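Local coordinates for putative monooxygenase Rv0793 (Mycobacterium tuberculosis, PDB 1Y0H) that is a putative monooxygenase of the antibiotic biosynthesis monooxygenase family, working as a homodimer, that may aid antibiotic biosynthesis or scavenge reactive oxygen species, at the interface of chains A and B. Sequence-based numbering; all coordinates share one arbitrary frame. Chains: chain A/B, hypothetical protein Rv0793.

The interface of chains A and B. Residues chain A 7, 56, 58, 96, 98-100; chain B 43, 45, 56.
B:Tyr45 sends its phenol hydroxyl OH to the carboxylate oxygen OE2 of A:Glu99, donating a short hydrogen bond of 2.6 Å. OE2 lies at the edge of the phenol ring, in its plane, while the hydroxyl comes from above the carboxylate plane. From the opposite face A:Arg58 NE donates to A:Glu99 OE2 at 2.8 Å, so two donors grip OE2, and the arginine's charge probably stabilises the carboxylate. A:Glu99, with CG anti to the backbone N (chi1 -179°), runs extended to both donors.

Arginine can bind a carboxylate of each chain: A:Arg58 NH1 also reaches B:Asp43 OD2, 3.2 Å away, a salt bridge whose hydrogen bond is weak, the two planes nearly perpendicular. A:Ala100 N donates a fairly straight hydrogen bond (2.9 Å) to B:Asp43 OD1, from above the carboxylate plane, and a water links OD2 to A:Ala100 O.

Apolar packing flanks this network. A:Phe56 and B:Phe56 stack face to face, slightly offset, centroids 4.0 Å apart and planes 15° from parallel; phenylalanine offers a flat face with no polar group to satisfy. A:Phe56 also meets B:Tyr45 tip to tip and lays CE1 over the guanidinium of A:Arg58. Tyrosine adds a packing ring to its hydroxyl: A:Pro96 CA rests 3.6 Å from B:Tyr45 CD2, where their strands form an antiparallel bridge.

The patch fastens the C-terminal segment and strand 53-59 of one subunit to strands 39-47 and 53-59 of the other; its polar and tyrosine contacts recur with chains exchanged, while the phenylalanine stack lies at the homodimer's two-fold axis.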
loop_
_atom_site.group_PDB
_atom_site.type_symbol
_atom_site.label_atom_id
_atom_site.label_comp_id
_atom_site.label_asym_id
_atom_site.label_seq_id
_atom_site.Cartn_x
_atom_site.Cartn_y
_atom_site.Cartn_z
ATOM N N ALA A 7 -8.335 -0.357 3.898
ATOM C CA ALA A 7 -7.256 -1.059 3.207
ATOM C C ALA A 7 -6.226 -1.568 4.221
ATOM O O ALA A 7 -6.193 -1.139 5.362
ATOM C CB ALA A 7 -6.596 -0.158 2.146
ATOM N N PHE A 56 -1.145 -5.571 -0.810
ATOM C CA PHE A 56 -2.076 -4.469 -0.643
ATOM C C PHE A 56 -3.483 -5.040 -0.735
ATOM O O PHE A 56 -3.828 -5.686 -1.715
ATOM C CB PHE A 56 -1.857 -3.367 -1.684
ATOM C CG PHE A 56 -2.571 -2.097 -1.341
ATOM C CD1 PHE A 56 -3.755 -1.752 -1.974
ATOM C CD2 PHE A 56 -2.071 -1.262 -0.362
ATOM C CE1 PHE A 56 -4.429 -0.571 -1.635
ATOM C CE2 PHE A 56 -2.739 -0.078 -0.011
ATOM C CZ PHE A 56 -3.927 0.253 -0.652
ATOM N N ARG A 58 -7.790 -4.429 -0.013
ATOM C CA ARG A 58 -8.892 -3.486 0.150
ATOM C C ARG A 58 -10.164 -4.257 0.458
ATOM O O ARG A 58 -10.492 -5.206 -0.246
ATOM C CB ARG A 58 -9.109 -2.703 -1.147
ATOM C CG ARG A 58 -8.055 -1.675 -1.508
ATOM C CD ARG A 58 -8.510 -1.040 -2.830
ATOM N NE ARG A 58 -7.617 -0.011 -3.351
ATOM C CZ ARG A 58 -6.711 -0.214 -4.300
ATOM N NH1 ARG A 58 -5.952 0.792 -4.707
ATOM N NH2 ARG A 58 -6.552 -1.421 -4.833
ATOM N N PRO A 96 -9.370 5.201 3.978
ATOM C CA PRO A 96 -9.310 6.032 2.777
ATOM C C PRO A 96 -9.604 7.487 3.085
ATOM O O PRO A 96 -10.483 7.781 3.897
ATOM C CB PRO A 96 -10.402 5.451 1.875
ATOM C CG PRO A 96 -10.640 4.078 2.365
ATOM C CD PRO A 96 -10.354 4.111 3.848
ATOM N N ASP A 98 -8.890 9.716 0.079
ATOM C CA ASP A 98 -9.319 9.860 -1.309
ATOM C C ASP A 98 -8.875 8.644 -2.107
ATOM O O ASP A 98 -7.744 8.581 -2.609
ATOM C CB ASP A 98 -8.784 11.151 -1.946
ATOM C CG ASP A 98 -9.371 11.410 -3.340
ATOM O OD1 ASP A 98 -9.795 10.445 -4.017
ATOM O OD2 ASP A 98 -9.417 12.585 -3.766
ATOM N N GLU A 99 -9.781 7.680 -2.214
ATOM C CA GLU A 99 -9.530 6.445 -2.935
ATOM C C GLU A 99 -10.532 6.353 -4.081
ATOM O O GLU A 99 -11.735 6.243 -3.844
ATOM C CB GLU A 99 -9.668 5.260 -1.980
ATOM C CG GLU A 99 -9.402 3.891 -2.581
ATOM C CD GLU A 99 -9.555 2.785 -1.558
ATOM O OE1 GLU A 99 -10.523 2.839 -0.764
ATOM O OE2 GLU A 99 -8.706 1.868 -1.538
ATOM N N ALA A 100 -10.033 6.407 -5.317
ATOM C CA ALA A 100 -10.889 6.345 -6.509
ATOM C C ALA A 100 -11.495 4.958 -6.707
ATOM O O ALA A 100 -10.919 3.948 -6.287
ATOM C CB ALA A 100 -10.113 6.760 -7.752
ATOM N N ASP B 43 -4.072 6.803 -4.720
ATOM C CA ASP B 43 -5.053 6.854 -3.641
ATOM C C ASP B 43 -4.421 7.270 -2.321
ATOM O O ASP B 43 -3.284 6.886 -2.034
ATOM C CB ASP B 43 -5.709 5.479 -3.502
ATOM C CG ASP B 43 -6.478 5.077 -4.750
ATOM O OD1 ASP B 43 -7.219 5.937 -5.274
ATOM O OD2 ASP B 43 -6.320 3.922 -5.224
ATOM N N TYR B 45 -4.578 7.667 1.958
ATOM C CA TYR B 45 -5.106 7.067 3.186
ATOM C C TYR B 45 -4.494 7.665 4.450
ATOM O O TYR B 45 -3.441 8.285 4.400
ATOM C CB TYR B 45 -4.811 5.559 3.230
ATOM C CG TYR B 45 -5.213 4.798 1.998
ATOM C CD1 TYR B 45 -4.370 4.752 0.903
ATOM C CD2 TYR B 45 -6.417 4.087 1.945
ATOM C CE1 TYR B 45 -4.711 4.051 -0.238
ATOM C CE2 TYR B 45 -6.773 3.368 0.793
ATOM C CZ TYR B 45 -5.906 3.367 -0.292
ATOM O OH TYR B 45 -6.198 2.677 -1.455
ATOM N N PHE B 56 -0.897 5.248 -2.085
ATOM C CA PHE B 56 -0.643 4.082 -2.898
ATOM C C PHE B 56 -0.852 4.471 -4.354
ATOM O O PHE B 56 -1.930 4.943 -4.720
ATOM C CB PHE B 56 -1.575 2.930 -2.518
ATOM C CG PHE B 56 -1.255 1.652 -3.228
ATOM C CD1 PHE B 56 -2.221 1.007 -3.994
ATOM C CD2 PHE B 56 0.024 1.102 -3.160
ATOM C CE1 PHE B 56 -1.928 -0.185 -4.667
ATOM C CE2 PHE B 56 0.323 -0.094 -3.833
ATOM C CZ PHE B 56 -0.662 -0.726 -4.590
HETATM O O HOH W 1 -8.274 3.251 -6.805
#